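Local atomic coordinates of uracil-DNA glycosylase (Epstein-Barr virus, PDB entry 6LYJ), a protein that belongs to the uracil-DNA glycosylase superfamily and has an alpha/beta fold built on a four-stranded parallel beta sheet flanked by helices. Residues A[28-33]-A[72-77]; A[209-214]-A[231-236]. One frame throughout, in Å; residues are numbered along the deposited sequence.

Contact 1: residues A[28-33]-A[72-77]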
# COMPACT_ATOMS: atom_id res chain seq x y z
N LEU A 28 -22.33 11.73 6.11
CA LEU A 28 -21.23 10.85 6.45
C LEU A 28 -20.54 10.27 5.22
O LEU A 28 -19.70 9.37 5.36
CB LEU A 28 -21.72 9.72 7.35
CG LEU A 28 -22.34 10.21 8.67
CD1 LEU A 28 -22.92 9.05 9.47
CD2 LEU A 28 -21.32 10.99 9.50
N LEU A 29 -20.90 10.74 4.02
CA LEU A 29 -20.23 10.40 2.76
C LEU A 29 -20.38 8.94 2.37
O LEU A 29 -20.02 8.56 1.25
CB LEU A 29 -18.74 10.76 2.83
CG LEU A 29 -18.40 12.22 3.08
CD1 LEU A 29 -16.90 12.39 3.29
CD2 LEU A 29 -18.89 13.09 1.93
N LEU A 30 -20.89 8.12 3.26
CA LEU A 30 -21.06 6.70 3.00
C LEU A 30 -22.40 6.43 2.31
O LEU A 30 -23.38 7.14 2.53
CB LEU A 30 -21.01 5.91 4.31
CG LEU A 30 -19.63 5.73 4.95
CD1 LEU A 30 -19.78 5.21 6.36
CD2 LEU A 30 -18.77 4.79 4.13
N PRO A 31 -22.46 5.39 1.47
CA PRO A 31 -23.74 4.99 0.88
C PRO A 31 -24.70 4.50 1.95
O PRO A 31 -24.29 4.03 3.02
CB PRO A 31 -23.36 3.87 -0.10
CG PRO A 31 -21.86 3.94 -0.22
CD PRO A 31 -21.37 4.49 1.07
N ASP A 32 -25.99 4.59 1.63
CA ASP A 32 -27.02 4.22 2.59
C ASP A 32 -26.89 2.77 3.03
O ASP A 32 -27.16 2.44 4.19
CB ASP A 32 -28.41 4.47 1.99
CG ASP A 32 -28.69 5.95 1.76
OD1 ASP A 32 -28.28 6.78 2.60
OD2 ASP A 32 -29.33 6.27 0.73
N LEU A 33 -26.49 1.88 2.11
CA LEU A 33 -26.32 0.48 2.49
C LEU A 33 -25.23 0.33 3.55
O LEU A 33 -25.36 -0.50 4.46
CB LEU A 33 -26.00 -0.35 1.25
CG LEU A 33 -27.20 -0.72 0.38
CD1 LEU A 33 -26.72 -1.28 -0.94
CD2 LEU A 33 -28.12 -1.70 1.09
N MET A 72 -14.73 7.75 -0.32
CA MET A 72 -15.54 6.58 0.01
C MET A 72 -15.86 5.72 -1.21
O MET A 72 -16.80 4.92 -1.16
CB MET A 72 -16.84 7.00 0.70
CG MET A 72 -16.65 7.79 1.99
SD MET A 72 -15.72 6.88 3.25
CE MET A 72 -15.67 8.09 4.57
N ALA A 73 -15.12 5.89 -2.31
CA ALA A 73 -15.41 5.10 -3.51
C ALA A 73 -15.32 3.60 -3.23
O ALA A 73 -16.08 2.82 -3.82
CB ALA A 73 -14.45 5.48 -4.64
N TRP A 74 -14.42 3.20 -2.33
CA TRP A 74 -14.27 1.79 -1.96
C TRP A 74 -15.55 1.17 -1.42
O TRP A 74 -15.66 -0.06 -1.38
CB TRP A 74 -13.18 1.65 -0.90
CG TRP A 74 -13.42 2.50 0.30
CD1 TRP A 74 -13.00 3.79 0.50
CD2 TRP A 74 -14.18 2.15 1.47
NE1 TRP A 74 -13.43 4.25 1.72
CE2 TRP A 74 -14.16 3.27 2.33
CE3 TRP A 74 -14.86 1.00 1.87
CZ2 TRP A 74 -14.80 3.26 3.57
CZ3 TRP A 74 -15.50 1.00 3.10
CH2 TRP A 74 -15.46 2.12 3.94
N ALA A 75 -16.52 1.99 -1.01
CA ALA A 75 -17.76 1.48 -0.44
C ALA A 75 -18.91 1.41 -1.43
O ALA A 75 -19.99 0.96 -1.06
CB ALA A 75 -18.16 2.34 0.76
N ARG A 76 -18.71 1.86 -2.67
CA ARG A 76 -19.81 2.04 -3.61
C ARG A 76 -19.90 0.97 -4.69
O ARG A 76 -20.75 1.09 -5.59
CB ARG A 76 -19.73 3.42 -4.27
CG ARG A 76 -19.83 4.59 -3.29
CD ARG A 76 -20.13 5.90 -4.02
NE ARG A 76 -19.00 6.40 -4.80
CZ ARG A 76 -18.18 7.36 -4.39
NH1 ARG A 76 -18.36 7.92 -3.21
NH2 ARG A 76 -17.18 7.76 -5.17
N PHE A 77 -19.09 -0.09 -4.64
CA PHE A 77 -19.08 -1.04 -5.75
C PHE A 77 -19.89 -2.30 -5.49
O PHE A 77 -20.15 -3.06 -6.44
CB PHE A 77 -17.64 -1.46 -6.09
CG PHE A 77 -16.84 -0.41 -6.80
CD1 PHE A 77 -16.21 0.60 -6.10
CD2 PHE A 77 -16.70 -0.45 -8.18
CE1 PHE A 77 -15.47 1.57 -6.76
CE2 PHE A 77 -15.96 0.51 -8.85
CZ PHE A 77 -15.35 1.52 -8.14
O HOH W 1 -20.42 7.33 -1.10

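Contact 2: residues A[209-214]-A[231-236]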
# COMPACT_ATOMS: atom_id res chain seq x y z
N LEU A 209 -5.39 -14.37 5.76
CA LEU A 209 -4.19 -14.67 5.01
C LEU A 209 -3.17 -13.56 5.24
O LEU A 209 -3.48 -12.38 5.07
CB LEU A 209 -4.49 -14.80 3.52
CG LEU A 209 -5.55 -15.85 3.13
CD1 LEU A 209 -5.94 -15.72 1.67
CD2 LEU A 209 -5.02 -17.25 3.42
N THR A 210 -1.95 -13.94 5.63
CA THR A 210 -0.90 -12.99 5.91
C THR A 210 0.34 -13.34 5.11
O THR A 210 0.59 -14.51 4.79
CB THR A 210 -0.54 -12.95 7.41
OG1 THR A 210 0.02 -14.21 7.79
CG2 THR A 210 -1.77 -12.67 8.25
N SER A 211 1.13 -12.31 4.79
CA SER A 211 2.42 -12.48 4.14
C SER A 211 3.16 -11.15 4.23
O SER A 211 2.63 -10.15 4.73
CB SER A 211 2.27 -12.93 2.69
OG SER A 211 1.89 -11.85 1.85
N GLN A 212 4.39 -11.15 3.74
CA GLN A 212 5.11 -9.90 3.57
C GLN A 212 4.41 -9.02 2.54
O GLN A 212 3.58 -9.47 1.75
CB GLN A 212 6.55 -10.16 3.15
CG GLN A 212 7.44 -10.62 4.28
CD GLN A 212 8.89 -10.73 3.87
OE1 GLN A 212 9.19 -11.00 2.70
NE2 GLN A 212 9.79 -10.53 4.81
N HIS A 213 4.78 -7.74 2.55
CA HIS A 213 4.17 -6.76 1.68
C HIS A 213 4.57 -7.03 0.23
O HIS A 213 5.68 -7.51 -0.03
CB HIS A 213 4.60 -5.36 2.10
CG HIS A 213 3.72 -4.27 1.59
ND1 HIS A 213 3.88 -3.70 0.34
CD2 HIS A 213 2.67 -3.63 2.16
CE1 HIS A 213 2.97 -2.76 0.16
NE2 HIS A 213 2.22 -2.69 1.25
N PRO A 214 3.69 -6.75 -0.74
CA PRO A 214 4.06 -6.93 -2.15
C PRO A 214 5.06 -5.91 -2.68
O PRO A 214 5.49 -6.04 -3.83
CB PRO A 214 2.71 -6.80 -2.87
CG PRO A 214 1.91 -5.91 -1.98
CD PRO A 214 2.28 -6.35 -0.59
N LEU A 231 5.34 -12.99 -3.10
CA LEU A 231 5.37 -13.86 -4.27
C LEU A 231 5.43 -15.31 -3.82
O LEU A 231 6.38 -15.72 -3.13
CB LEU A 231 6.56 -13.52 -5.16
CG LEU A 231 6.64 -14.30 -6.48
CD1 LEU A 231 5.51 -13.89 -7.42
CD2 LEU A 231 7.99 -14.11 -7.14
N GLY A 232 4.42 -16.10 -4.19
CA GLY A 232 4.30 -17.44 -3.69
C GLY A 232 3.33 -17.61 -2.53
O GLY A 232 3.15 -18.73 -2.06
N ASN A 233 2.70 -16.53 -2.06
CA ASN A 233 1.82 -16.67 -0.90
C ASN A 233 0.52 -17.39 -1.24
O ASN A 233 -0.15 -17.88 -0.32
CB ASN A 233 1.54 -15.30 -0.26
CG ASN A 233 0.71 -14.37 -1.15
OD1 ASN A 233 0.12 -14.77 -2.15
ND2 ASN A 233 0.66 -13.10 -0.76
N ASN A 234 0.15 -17.47 -2.52
CA ASN A 234 -0.99 -18.25 -2.99
C ASN A 234 -2.32 -17.72 -2.45
O ASN A 234 -3.32 -18.44 -2.43
CB ASN A 234 -0.83 -19.74 -2.62
CG ASN A 234 -1.40 -20.67 -3.66
OD1 ASN A 234 -1.34 -20.40 -4.86
ND2 ASN A 234 -1.96 -21.79 -3.21
N HIS A 235 -2.36 -16.44 -2.06
CA HIS A 235 -3.52 -15.92 -1.33
C HIS A 235 -4.78 -15.89 -2.18
O HIS A 235 -5.88 -16.09 -1.65
CB HIS A 235 -3.22 -14.51 -0.81
CG HIS A 235 -2.40 -14.49 0.45
ND1 HIS A 235 -2.15 -13.32 1.15
CD2 HIS A 235 -1.78 -15.47 1.14
CE1 HIS A 235 -1.42 -13.59 2.21
NE2 HIS A 235 -1.18 -14.89 2.23
N PHE A 236 -4.67 -15.64 -3.48
CA PHE A 236 -5.87 -15.54 -4.31
C PHE A 236 -6.47 -16.91 -4.59
O PHE A 236 -7.71 -17.07 -4.59
CB PHE A 236 -5.53 -14.80 -5.60
CG PHE A 236 -5.02 -13.41 -5.37
CD1 PHE A 236 -5.89 -12.36 -5.17
CD2 PHE A 236 -3.65 -13.16 -5.33
CE1 PHE A 236 -5.42 -11.08 -4.94
CE2 PHE A 236 -3.17 -11.88 -5.10
CZ PHE A 236 -4.06 -10.84 -4.91

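Contact 1: residues A[28-33]-A[72-77]
Met72 sets CB and CG against the Leu29 carbonyl and turns its sulphur to Leu30, with CE going on towards Leu28 O; it contributes 72 of the 278 Å² buried here, the largest share of any residue. Met72 CG lies 3.5 Å from Leu29 O. The same CG also meets the Leu29 side chain at its root, 3.7 Å from Leu29 CB. At chi2 (-59°) the Met72 chain bends, and SD meets Leu30 CD2 at 3.8 Å; the two side chains cross obliquely. Chi3 of Met72 is extended (179°), and Met72 CE makes a looser approach, 4.3 Å from Leu28 O.

Leu30 CD2 occupies a junction, since besides the sulphur it nears Ala75 CB and the tip of the Trp74 indole. Pro31, the N-cap residue of helix 32-38, continues the apolar seam: its CD lies 3.9 Å from Ala75 CB. Pro31 CG touches Arg76 CG at 3.7 Å, the two side chains crossing at about a right angle. Beyond this, a water bridges the segments, donating to Leu29 O at 2.7 Å and accepting from Arg76 NH1 at 3.0 Å. It lies in the guanidinium plane, at the edge, while Ala73 CA lies over the centre of one guanidinium face. NH2 has its own partner in Asp69 O, so NH1 and NH2 each have a partner.

The segment 72-77, a loop with a short 3-10 turn at 73-75, thus packs against the lead-in to helix 32-38. From that helix Trp34 meets Trp74 edge-to-face and Leu38 touches Leu30, while Leu28 and Leu29 reach helix 42-59 on residues such as Leu48 and Ile52.

Contact 2: residues A[209-214]-A[231-236]
Ser211 and Asn233 meet through matching first torsions: Ser211 OG (chi1 77°) and Asn233 CG (chi1 67°) each sit between their own backbone N and carbonyl carbon, the crowded position, with CB pointing at the other segment. From there Asn233 ND2 donates to Ser211 OG over 3.1 Å, with a nearly straight N-H...O angle of 167° and the oxygen in the amide plane. The hydroxyl in turn donates a hydrogen bond to Gln212 O at 2.9 Å, which fixes its role as acceptor towards the amide. At the other end of that amide, Asn233 OD1 takes the backbone N of His235 at 3.0 Å, the donor standing well above the carbonyl plane.

The His235 imidazole has Leu209 of the strand over one face and Asn233 of its own segment over the other. Leu209 CB lies over the ring centre, 3.4 Å from the His235 centroid, a CH-pi contact. Asn233 ND2 is displaced towards the rim. At the ring edge NE2 gives a weak hydrogen bond to Thr210 O, 3.1 Å away, and ND1 pairs with Trp190 NE1. Both ring nitrogens of this buried group thus have partners; an NE2-protonated neutral tautomer would fit them. Leu209 CD1 also presses on the helix backbone, 3.3 Å from His235 O.

The bond from His235 N to Asn233 OD1 makes an Asx turn just ahead of helix 235-245. This turn and the sandwiched histidine join the helix start to the end of sheet-edge strand 207-211, from which the chain enters His213-Pro214-Ser215, part of a sequence motif familiar in this glycosylase family.

In the fold
From the N terminus, contact 1 comes first: residues 28-33 lead into helix 32-38, the chain continues through helix 42-59 and strand 64-65, and then the loop residues 72-77 return to close the 38-residue excursion before strand 85-89 enters the parallel sheet. The rest of that sheet follows, and contact 2 opens only at its last strand, 207-211. After 209-214, 16 residues without helix or strand lead to 231-236, where helix 235-245 begins. The two loops are therefore in series, neither nested nor crossed. The centres of the two contacts are about 28 Å apart on opposite sides of the chain's centre: contact 1 joins the N-terminal helices to the approach to the sheet, contact 2 joins the sheet's edge to the last helix.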